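Local coordinates for nitroreductase-like family protein (Bacillus cereus, PDB 2I7H) that belongs to the nitroreductase-like family of flavoproteins and binds flavin mononucleotide as a dimer, each pocket drawing on both subunits, at residues Arg18-Val28 with His164-Gly174; Leu65-Phe73 with Leu85-Gln95. All coordinates share one frame; numbering follows the deposited sequence.

Interaction 1: Arg18-Val28 with His164-Gly174. With FMN (flavin mononucleotide), chain G.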
loop_
_atom_site.group_PDB
_atom_site.type_symbol
_atom_site.label_atom_id
_atom_site.label_comp_id
_atom_site.label_asym_id
_atom_site.label_seq_id
_atom_site.Cartn_x
_atom_site.Cartn_y
_atom_site.Cartn_z
ATOM N N ARG A 18 2.628 4.176 14.382
ATOM C CA ARG A 18 1.445 4.991 14.630
ATOM C C ARG A 18 1.514 6.216 13.740
ATOM O O ARG A 18 2.602 6.743 13.480
ATOM C CB ARG A 18 1.390 5.478 16.090
ATOM C CG ARG A 18 1.400 4.425 17.181
ATOM C CD ARG A 18 0.018 3.842 17.393
ATOM N NE ARG A 18 -0.031 2.622 16.608
ATOM C CZ ARG A 18 0.207 1.405 17.086
ATOM N NH1 ARG A 18 0.429 1.194 18.388
ATOM N NH2 ARG A 18 0.184 0.398 16.245
ATOM N N SER A 19 0.347 6.676 13.291
ATOM C CA SER A 19 0.210 7.999 12.704
ATOM C C SER A 19 0.527 9.041 13.771
ATOM O O SER A 19 -0.068 9.043 14.854
ATOM C CB SER A 19 -1.212 8.192 12.175
ATOM O OG SER A 19 -1.407 7.365 11.039
ATOM N N VAL A 20 1.475 9.923 13.464
ATOM C CA VAL A 20 1.915 10.943 14.403
ATOM C C VAL A 20 1.568 12.292 13.783
ATOM O O VAL A 20 1.872 12.539 12.618
ATOM C CB VAL A 20 3.430 10.783 14.705
ATOM C CG1 VAL A 20 3.985 11.992 15.423
ATOM C CG2 VAL A 20 3.659 9.527 15.519
ATOM N N ARG A 21 0.902 13.145 14.555
ATOM C CA ARG A 21 0.358 14.375 14.021
ATOM C C ARG A 21 0.959 15.590 14.716
ATOM O O ARG A 21 0.683 16.732 14.330
ATOM C CB ARG A 21 -1.172 14.369 14.097
ATOM C CG ARG A 21 -1.806 13.174 13.360
ATOM C CD ARG A 21 -3.300 13.119 13.525
ATOM N NE ARG A 21 -3.920 12.151 12.617
ATOM C CZ ARG A 21 -4.233 10.890 12.922
ATOM N NH1 ARG A 21 -3.983 10.397 14.116
ATOM N NH2 ARG A 21 -4.802 10.102 12.022
ATOM N N THR A 22 1.761 15.340 15.747
ATOM C CA THR A 22 2.467 16.414 16.427
ATOM C C THR A 22 3.937 16.065 16.659
ATOM O O THR A 22 4.284 14.964 17.095
ATOM C CB THR A 22 1.744 16.889 17.710
ATOM O OG1 THR A 22 2.264 18.168 18.096
ATOM C CG2 THR A 22 1.889 15.882 18.858
ATOM N N PHE A 23 4.790 17.024 16.338
ATOM C CA PHE A 23 6.230 16.793 16.253
ATOM C C PHE A 23 7.044 17.678 17.165
ATOM O O PHE A 23 6.680 18.823 17.390
ATOM C CB PHE A 23 6.679 16.934 14.792
ATOM C CG PHE A 23 5.807 16.154 13.826
ATOM C CD1 PHE A 23 4.797 16.782 13.121
ATOM C CD2 PHE A 23 5.967 14.775 13.674
ATOM C CE1 PHE A 23 3.975 16.053 12.253
ATOM C CE2 PHE A 23 5.180 14.064 12.822
ATOM C CZ PHE A 23 4.173 14.704 12.107
ATOM N N THR A 24 8.144 17.143 17.691
ATOM C CA THR A 24 9.137 17.965 18.387
ATOM C C THR A 24 9.853 18.851 17.364
ATOM O O THR A 24 9.769 18.597 16.157
ATOM C CB THR A 24 10.157 17.119 19.194
ATOM O OG1 THR A 24 11.170 16.601 18.322
ATOM C CG2 THR A 24 9.471 15.979 19.928
ATOM N N ASP A 25 10.546 19.881 17.850
ATOM C CA ASP A 25 11.247 20.842 16.988
ATOM C C ASP A 25 12.680 20.367 16.690
ATOM O O ASP A 25 13.570 21.169 16.393
ATOM C CB ASP A 25 11.241 22.249 17.628
ATOM C CG ASP A 25 10.884 23.364 16.634
ATOM O OD1 ASP A 25 10.310 23.084 15.558
ATOM O OD2 ASP A 25 11.163 24.541 16.945
ATOM N N LYS A 26 12.886 19.056 16.788
ATOM C CA LYS A 26 14.137 18.413 16.385
ATOM C C LYS A 26 14.265 18.412 14.854
ATOM O O LYS A 26 13.264 18.356 14.130
ATOM C CB LYS A 26 14.196 16.983 16.928
ATOM C CG LYS A 26 15.529 16.314 16.747
ATOM C CD LYS A 26 15.462 14.866 17.124
ATOM C CE LYS A 26 16.713 14.149 16.683
ATOM N NZ LYS A 26 16.517 12.691 16.893
ATOM N N ALA A 27 15.495 18.484 14.367
ATOM C CA ALA A 27 15.734 18.737 12.957
ATOM C C ALA A 27 15.699 17.441 12.175
ATOM O O ALA A 27 16.336 16.465 12.560
ATOM C CB ALA A 27 17.071 19.448 12.774
ATOM N N VAL A 28 14.945 17.426 11.084
ATOM C CA VAL A 28 14.907 16.260 10.203
ATOM C C VAL A 28 15.871 16.509 9.048
ATOM O O VAL A 28 15.740 17.495 8.324
ATOM C CB VAL A 28 13.472 15.956 9.688
ATOM C CG1 VAL A 28 13.471 14.755 8.740
ATOM C CG2 VAL A 28 12.538 15.689 10.854
ATOM N N HIS A 164 3.134 14.047 6.446
ATOM C CA HIS A 164 3.647 15.027 7.410
ATOM C C HIS A 164 4.578 14.289 8.355
ATOM O O HIS A 164 4.217 13.263 8.897
ATOM C CB HIS A 164 2.508 15.703 8.159
ATOM C CG HIS A 164 1.685 16.606 7.286
ATOM N ND1 HIS A 164 1.635 17.969 7.464
ATOM C CD2 HIS A 164 0.886 16.337 6.221
ATOM C CE1 HIS A 164 0.826 18.503 6.564
ATOM N NE2 HIS A 164 0.367 17.534 5.794
ATOM N N ILE A 165 5.786 14.797 8.514
ATOM C CA ILE A 165 6.883 13.990 9.035
ATOM C C ILE A 165 7.707 14.769 10.046
ATOM O O ILE A 165 7.977 15.945 9.856
ATOM C CB ILE A 165 7.843 13.559 7.893
ATOM C CG1 ILE A 165 7.072 12.911 6.749
ATOM C CG2 ILE A 165 8.956 12.634 8.414
ATOM C CD1 ILE A 165 7.731 13.082 5.378
ATOM N N GLY A 166 8.123 14.091 11.109
ATOM C CA GLY A 166 9.127 14.636 12.020
ATOM C C GLY A 166 9.317 13.744 13.223
ATOM O O GLY A 166 8.594 12.754 13.399
ATOM N N TYR A 167 10.305 14.080 14.042
ATOM C CA TYR A 167 10.545 13.369 15.296
ATOM C C TYR A 167 9.444 13.726 16.278
ATOM O O TYR A 167 8.809 14.769 16.162
ATOM C CB TYR A 167 11.949 13.694 15.858
ATOM C CG TYR A 167 13.044 13.205 14.956
ATOM C CD1 TYR A 167 13.743 14.090 14.124
ATOM C CD2 TYR A 167 13.355 11.845 14.890
ATOM C CE1 TYR A 167 14.745 13.619 13.257
ATOM C CE2 TYR A 167 14.343 11.364 14.039
ATOM C CZ TYR A 167 15.025 12.249 13.222
ATOM O OH TYR A 167 16.000 11.761 12.389
ATOM N N PHE A 168 9.199 12.845 17.230
ATOM C CA PHE A 168 8.072 13.026 18.135
ATOM C C PHE A 168 8.423 12.616 19.547
ATOM O O PHE A 168 9.347 11.835 19.777
ATOM C CB PHE A 168 6.840 12.242 17.644
ATOM C CG PHE A 168 7.054 10.768 17.568
ATOM C CD1 PHE A 168 6.627 9.938 18.593
ATOM C CD2 PHE A 168 7.700 10.209 16.482
ATOM C CE1 PHE A 168 6.852 8.558 18.521
ATOM C CE2 PHE A 168 7.918 8.835 16.402
ATOM C CZ PHE A 168 7.497 8.015 17.401
ATOM N N ASP A 169 7.655 13.147 20.485
ATOM C CA ASP A 169 7.848 12.889 21.897
ATOM C C ASP A 169 7.315 11.504 22.266
ATOM O O ASP A 169 8.089 10.585 22.509
ATOM C CB ASP A 169 7.159 13.987 22.715
ATOM C CG ASP A 169 7.815 14.216 24.031
ATOM O OD1 ASP A 169 8.133 13.229 24.740
ATOM O OD2 ASP A 169 8.022 15.404 24.366
ATOM N N LYS A 170 5.996 11.361 22.263
ATOM C CA LYS A 170 5.342 10.140 22.724
ATOM C C LYS A 170 4.521 9.525 21.598
ATOM O O LYS A 170 3.836 10.243 20.865
ATOM C CB LYS A 170 4.454 10.434 23.948
ATOM C CG LYS A 170 3.280 11.400 23.711
ATOM C CD LYS A 170 3.699 12.858 23.818
ATOM C CE LYS A 170 2.637 13.787 23.248
ATOM N NZ LYS A 170 2.916 15.203 23.617
ATOM N N ALA A 171 4.597 8.205 21.449
ATOM C CA ALA A 171 3.780 7.515 20.447
ATOM C C ALA A 171 2.308 7.597 20.888
ATOM O O ALA A 171 2.000 7.332 22.063
ATOM C CB ALA A 171 4.220 6.078 20.284
ATOM N N PRO A 172 1.405 7.994 19.963
ATOM C CA PRO A 172 -0.023 7.861 20.214
ATOM C C PRO A 172 -0.377 6.403 20.518
ATOM O O PRO A 172 0.364 5.472 20.154
ATOM C CB PRO A 172 -0.667 8.250 18.873
ATOM C CG PRO A 172 0.328 8.960 18.122
ATOM C CD PRO A 172 1.680 8.540 18.622
ATOM N N GLU A 173 -1.509 6.212 21.172
ATOM C CA GLU A 173 -2.008 4.876 21.439
ATOM C C GLU A 173 -2.606 4.204 20.223
ATOM O O GLU A 173 -3.145 4.864 19.331
ATOM C CB GLU A 173 -3.023 4.933 22.562
ATOM C CG GLU A 173 -2.413 5.397 23.843
ATOM C CD GLU A 173 -1.385 4.420 24.363
ATOM O OE1 GLU A 173 -0.455 4.845 25.074
ATOM O OE2 GLU A 173 -1.503 3.222 24.062
ATOM N N GLY A 174 -2.502 2.885 20.181
ATOM C CA GLY A 174 -3.097 2.096 19.112
ATOM C C GLY A 174 -4.602 1.919 19.261
ATOM O O GLY A 174 -5.207 2.287 20.288
HETATM N N1 FMN G . -5.079 10.910 9.238
HETATM C C2 FMN G . -5.428 12.251 9.369
HETATM O O2 FMN G . -5.334 12.802 10.463
HETATM N N3 FMN G . -5.875 12.962 8.267
HETATM C C4 FMN G . -5.967 12.305 7.046
HETATM O O4 FMN G . -6.590 12.804 6.123
HETATM C C4A FMN G . -5.616 10.969 6.926
HETATM N N5 FMN G . -5.724 10.355 5.690
HETATM C C5A FMN G . -5.391 9.010 5.559
HETATM C C6 FMN G . -5.518 8.453 4.301
HETATM C C7 FMN G . -5.203 7.136 4.040
HETATM C C7M FMN G . -5.111 6.722 2.602
HETATM C C8 FMN G . -4.751 6.344 5.092
HETATM C C8M FMN G . -4.308 4.940 4.777
HETATM C C9 FMN G . -4.616 6.905 6.388
HETATM C C9A FMN G . -4.940 8.251 6.648
HETATM N N10 FMN G . -4.833 8.885 7.922
HETATM C C10 FMN G . -5.163 10.247 8.033
HETATM C "C1'" FMN G . -4.671 8.105 9.213
HETATM C "C2'" FMN G . -6.031 7.667 9.766
HETATM O "O2'" FMN G . -6.786 8.794 10.109
HETATM C "C3'" FMN G . -6.073 6.646 10.934
HETATM O "O3'" FMN G . -6.389 7.195 12.198
HETATM C "C4'" FMN G . -4.815 5.849 11.166
HETATM O "O4'" FMN G . -4.243 5.416 9.958
HETATM C "C5'" FMN G . -5.166 4.659 12.053
HETATM O "O5'" FMN G . -4.277 4.750 13.151
HETATM P P FMN G . -2.692 4.466 12.929
HETATM O O1P FMN G . -1.913 5.146 14.039
HETATM O O2P FMN G . -2.522 2.972 13.034
HETATM O O3P FMN G . -2.177 4.909 11.564
HETATM O O HOH W 1 1.654 3.268 20.637
HETATM O O HOH W 2 5.351 14.754 19.813
HETATM O O HOH W 3 11.169 16.874 14.646
HETATM O O HOH W 4 17.233 13.706 10.865
#
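The Tyr167 ring carries Lys26 on one face: NZ stands 3.8 Å from the ring centroid, 8° off the normal, a cation-pi contact, and CE adds a CH-pi contact. Lys26 gets there because CG is anti to its backbone N (chi1 -171°) and the chain runs extended across the ring. Ala27 O lies at the tyrosine's edge, near CE1. Phe168 has Val20 CG2 over the centre of one face, a CH-pi contact of 4.1 Å to the centroid, while Val20 CG1 packs on Phe168 CB. The carbonyl carbon of Ile165 lies over one face of the Phe23 ring, toward its rim, with Tyr167 O at the edge. At the start of the loop Arg18, bent at chi2 and chi3, runs CD past Pro172 O and sets one guanidinium face over Gly174 CA.

One direct hydrogen bond joins the two backbones, Thr24 N to Tyr167 O at 2.9 Å, rather bent at 139°. Waters do more: one binds Thr24 O, Lys26 O and Tyr167 N together, and another links Thr22 O to Asp169 N. A third joins Arg18 NH1 to Pro172 O.

The loop 18-28 also lines the flavin mononucleotide pocket. Ser19 grips the phosphate twice, through N to O1P (2.8 Å) and OG to O3P (2.6 Å). Arg21 meets the flavin with its guanidinium edge, NE to O2 at 2.7 Å and NH2 to N1 at 2.9 Å.

Strand 157-167 lies between strands 94-101 and 132-137; Val20 hydrogen-bonds through its backbone to Cys134, helix 106-129 brings Trp128 against Val20 and Phe168, and helix 30-40 packs Leu32 on Tyr167.

Interaction 2: Leu65-Phe73 with Leu85-Gln95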
loop_
_atom_site.group_PDB
_atom_site.type_symbol
_atom_site.label_atom_id
_atom_site.label_comp_id
_atom_site.label_asym_id
_atom_site.label_seq_id
_atom_site.Cartn_x
_atom_site.Cartn_y
_atom_site.Cartn_z
ATOM N N LEU A 65 3.913 25.709 0.293
ATOM C CA LEU A 65 2.854 24.722 0.388
ATOM C C LEU A 65 1.677 25.341 1.102
ATOM O O LEU A 65 0.543 25.209 0.651
ATOM C CB LEU A 65 3.323 23.511 1.202
ATOM C CG LEU A 65 2.824 22.114 0.830
ATOM C CD1 LEU A 65 2.642 21.260 2.070
ATOM C CD2 LEU A 65 1.586 22.120 0.025
ATOM N N VAL A 66 1.954 25.987 2.231
ATOM C CA VAL A 66 0.910 26.661 2.990
ATOM C C VAL A 66 0.146 27.653 2.122
ATOM O O VAL A 66 -1.085 27.661 2.140
ATOM C CB VAL A 66 1.441 27.340 4.266
ATOM C CG1 VAL A 66 0.399 28.283 4.842
ATOM C CG2 VAL A 66 1.799 26.300 5.286
ATOM N N ASP A 67 0.876 28.465 1.362
ATOM C CA ASP A 67 0.265 29.459 0.488
ATOM C C ASP A 67 -0.680 28.787 -0.532
ATOM O O ASP A 67 -1.810 29.232 -0.724
ATOM C CB ASP A 67 1.344 30.328 -0.188
ATOM C CG ASP A 67 2.014 31.326 0.782
ATOM O OD1 ASP A 67 1.608 31.420 1.966
ATOM O OD2 ASP A 67 2.958 32.028 0.350
ATOM N N ALA A 68 -0.223 27.697 -1.144
ATOM C CA ALA A 68 -1.056 26.879 -2.028
ATOM C C ALA A 68 -2.293 26.312 -1.310
ATOM O O ALA A 68 -3.400 26.365 -1.850
ATOM C CB ALA A 68 -0.231 25.787 -2.699
ATOM N N VAL A 69 -2.123 25.832 -0.080
ATOM C CA VAL A 69 -3.262 25.323 0.686
ATOM C C VAL A 69 -4.314 26.412 0.914
ATOM O O VAL A 69 -5.502 26.215 0.641
ATOM C CB VAL A 69 -2.857 24.710 2.069
ATOM C CG1 VAL A 69 -4.112 24.344 2.849
ATOM C CG2 VAL A 69 -1.979 23.472 1.886
ATOM N N LEU A 70 -3.862 27.551 1.445
ATOM C CA LEU A 70 -4.760 28.626 1.806
ATOM C C LEU A 70 -5.484 29.245 0.605
ATOM O O LEU A 70 -6.646 29.612 0.710
ATOM C CB LEU A 70 -4.017 29.686 2.619
ATOM C CG LEU A 70 -3.516 29.208 3.976
ATOM C CD1 LEU A 70 -2.992 30.400 4.748
ATOM C CD2 LEU A 70 -4.604 28.476 4.773
ATOM N N ASN A 71 -4.764 29.420 -0.502
ATOM C CA ASN A 71 -5.307 30.054 -1.705
ATOM C C ASN A 71 -6.368 29.186 -2.349
ATOM O O ASN A 71 -7.112 29.637 -3.221
ATOM C CB ASN A 71 -4.198 30.359 -2.717
ATOM C CG ASN A 71 -3.357 31.545 -2.313
ATOM O OD1 ASN A 71 -3.776 32.372 -1.502
ATOM N ND2 ASN A 71 -2.155 31.642 -2.879
ATOM N N SER A 72 -6.424 27.923 -1.900
ATOM C CA SER A 72 -7.363 26.899 -2.402
ATOM C C SER A 72 -8.687 26.832 -1.633
ATOM O O SER A 72 -9.649 26.245 -2.113
ATOM C CB SER A 72 -6.703 25.506 -2.437
ATOM O OG SER A 72 -6.791 24.808 -1.190
ATOM N N PHE A 73 -8.716 27.412 -0.437
ATOM C CA PHE A 73 -9.903 27.479 0.396
ATOM C C PHE A 73 -10.855 28.568 -0.056
ATOM O O PHE A 73 -10.429 29.625 -0.551
ATOM C CB PHE A 73 -9.539 27.708 1.874
ATOM C CG PHE A 73 -8.843 26.540 2.527
ATOM C CD1 PHE A 73 -8.143 26.721 3.726
ATOM C CD2 PHE A 73 -8.857 25.268 1.942
ATOM C CE1 PHE A 73 -7.479 25.651 4.341
ATOM C CE2 PHE A 73 -8.202 24.195 2.545
ATOM C CZ PHE A 73 -7.520 24.378 3.744
ATOM N N LEU A 85 -3.983 25.921 10.435
ATOM C CA LEU A 85 -3.350 25.004 9.530
ATOM C C LEU A 85 -1.947 25.478 9.172
ATOM O O LEU A 85 -0.999 24.694 9.205
ATOM C CB LEU A 85 -4.243 24.819 8.309
ATOM C CG LEU A 85 -3.711 23.938 7.208
ATOM C CD1 LEU A 85 -4.849 23.261 6.504
ATOM C CD2 LEU A 85 -2.868 24.815 6.267
ATOM N N SER A 86 -1.818 26.761 8.864
ATOM C CA SER A 86 -0.515 27.412 8.694
ATOM C C SER A 86 0.450 27.153 9.865
ATOM O O SER A 86 1.618 26.843 9.656
ATOM C CB SER A 86 -0.701 28.912 8.500
ATOM O OG SER A 86 0.532 29.539 8.192
ATOM N N ASP A 87 -0.045 27.273 11.091
ATOM C CA ASP A 87 0.767 27.049 12.264
ATOM C C ASP A 87 1.171 25.593 12.403
ATOM O O ASP A 87 2.304 25.290 12.821
ATOM C CB ASP A 87 0.041 27.541 13.512
ATOM C CG ASP A 87 0.018 29.046 13.599
ATOM O OD1 ASP A 87 0.527 29.720 12.670
ATOM O OD2 ASP A 87 -0.503 29.581 14.604
ATOM N N ARG A 88 0.251 24.699 12.042
ATOM C CA ARG A 88 0.522 23.264 12.062
ATOM C C ARG A 88 1.594 22.840 11.046
ATOM O O ARG A 88 2.511 22.091 11.369
ATOM C CB ARG A 88 -0.751 22.477 11.806
ATOM C CG ARG A 88 -0.793 21.200 12.574
ATOM C CD ARG A 88 -1.146 20.001 11.723
ATOM N NE ARG A 88 -2.406 20.119 10.995
ATOM C CZ ARG A 88 -2.561 19.808 9.707
ATOM N NH1 ARG A 88 -1.541 19.376 8.981
ATOM N NH2 ARG A 88 -3.744 19.930 9.141
ATOM N N PHE A 89 1.454 23.309 9.816
ATOM C CA PHE A 89 2.373 22.956 8.742
ATOM C C PHE A 89 3.769 23.500 9.051
ATOM O O PHE A 89 4.789 22.969 8.598
ATOM C CB PHE A 89 1.884 23.573 7.422
ATOM C CG PHE A 89 0.931 22.724 6.653
ATOM C CD1 PHE A 89 -0.266 22.307 7.213
ATOM C CD2 PHE A 89 1.206 22.382 5.328
ATOM C CE1 PHE A 89 -1.162 21.532 6.488
ATOM C CE2 PHE A 89 0.301 21.623 4.593
ATOM C CZ PHE A 89 -0.891 21.194 5.179
ATOM N N LEU A 90 3.799 24.595 9.792
ATOM C CA LEU A 90 5.035 25.301 10.042
ATOM C C LEU A 90 5.746 24.802 11.306
ATOM O O LEU A 90 6.902 25.175 11.570
ATOM C CB LEU A 90 4.759 26.806 10.075
ATOM C CG LEU A 90 5.009 27.558 8.754
ATOM C CD1 LEU A 90 4.832 26.752 7.512
ATOM C CD2 LEU A 90 4.192 28.819 8.648
ATOM N N SER A 91 5.051 23.959 12.079
ATOM C CA SER A 91 5.666 23.227 13.197
ATOM C C SER A 91 5.730 21.741 12.884
ATOM O O SER A 91 5.747 20.891 13.785
ATOM C CB SER A 91 4.942 23.493 14.529
ATOM O OG SER A 91 3.542 23.447 14.357
ATOM N N THR A 92 5.740 21.444 11.585
ATOM C CA THR A 92 5.935 20.103 11.058
ATOM C C THR A 92 7.180 20.193 10.197
ATOM O O THR A 92 7.201 20.965 9.240
ATOM C CB THR A 92 4.727 19.654 10.219
ATOM O OG1 THR A 92 3.564 19.640 11.050
ATOM C CG2 THR A 92 4.935 18.259 9.613
ATOM N N PRO A 93 8.248 19.470 10.577
ATOM C CA PRO A 93 9.536 19.571 9.865
ATOM C C PRO A 93 9.524 19.375 8.334
ATOM O O PRO A 93 10.292 20.032 7.634
ATOM C CB PRO A 93 10.408 18.489 10.552
ATOM C CG PRO A 93 9.866 18.385 11.891
ATOM C CD PRO A 93 8.357 18.586 11.749
ATOM N N ALA A 94 8.706 18.464 7.827
ATOM C CA ALA A 94 8.694 18.180 6.399
ATOM C C ALA A 94 7.301 17.763 6.000
ATOM O O ALA A 94 6.570 17.161 6.798
ATOM C CB ALA A 94 9.729 17.076 6.042
ATOM N N GLN A 95 6.919 18.147 4.786
ATOM C CA GLN A 95 5.770 17.572 4.077
ATOM C C GLN A 95 6.262 16.951 2.785
ATOM O O GLN A 95 7.117 17.523 2.097
ATOM C CB GLN A 95 4.715 18.624 3.737
ATOM C CG GLN A 95 3.845 19.044 4.894
ATOM C CD GLN A 95 4.387 20.250 5.636
ATOM O OE1 GLN A 95 5.097 21.095 5.065
ATOM N NE2 GLN A 95 4.029 20.355 6.927
#
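Val66 sends its two methyls to different partners on the facing helix. With chi1 at 167°, CG1 is anti to the backbone N and meets Ser86, 3.6 Å from OG, while CG2 sits beside that N, reaches Phe89 CB at 3.5 Å and also touches Leu90 CD1, the Val66 and Leu90 side chains crossing at about a right angle. One turn on, Val69 divides its methyls likewise: CG1 packs on Leu85 CD2 (3.7 Å) and CG2 touches the Phe89 ring at CE2. Leu85 sets both methyls against Val69 CG1; CD2 also lies by Leu70, and CD1 goes on to the edge of the Phe73 ring, 4.0 Å from CZ. The centre of one Phe73 face is covered by Val69 O.

Val66 and Val69 on one side, Leu85, Ser86 and Phe89 on the other, face each other in an antiparallel helical hairpin, helices 62-71 and 75-90, whose axes over the short segments pass 10.1 Å apart at 155°; Phe73 follows just beyond the first helix. Phe147 of helix 145-150 also packs on Leu65 and Val69, and the His164 ring of the sheet meets Phe89 edge-to-face.

Leu65 has chi1 and chi2 both near -145°, away from the staggered positions. Its CD1 comes to the edge of the Phe89 ring, 3.5 Å from CE2, and also rests on Gln95 CB. Gln95 folds back from its strand to the helix end: NE2 bonds to Phe89 O at 3.2 Å, almost straight, in the carbonyl plane and on a lone pair. Its OE1 is buried here without a hydrogen-bonding partner in the model.

Interaction 2 is nested along the chain inside the loop closed by interaction 1, and their centres are about 17 Å apart. The 65-73/85-95 contact is buried and almost wholly apolar, with no hydrogen bond between its segments. The 18-28/164-174 contact is partly buried; besides apolar packing it uses a cation-pi pair and bridging waters, and its 18-28 side also binds the flavin mononucleotide. The sheet joins the two: Ile165 N lies 3.0 Å from Ala94 O, probably hydrogen-bonded, and Ile165 O packs 3.3 Å from Pro93 CD. Strand 157-167, against which the cofactor-binding loop packs, thus borders strand 94-101, which follows the helical hairpin.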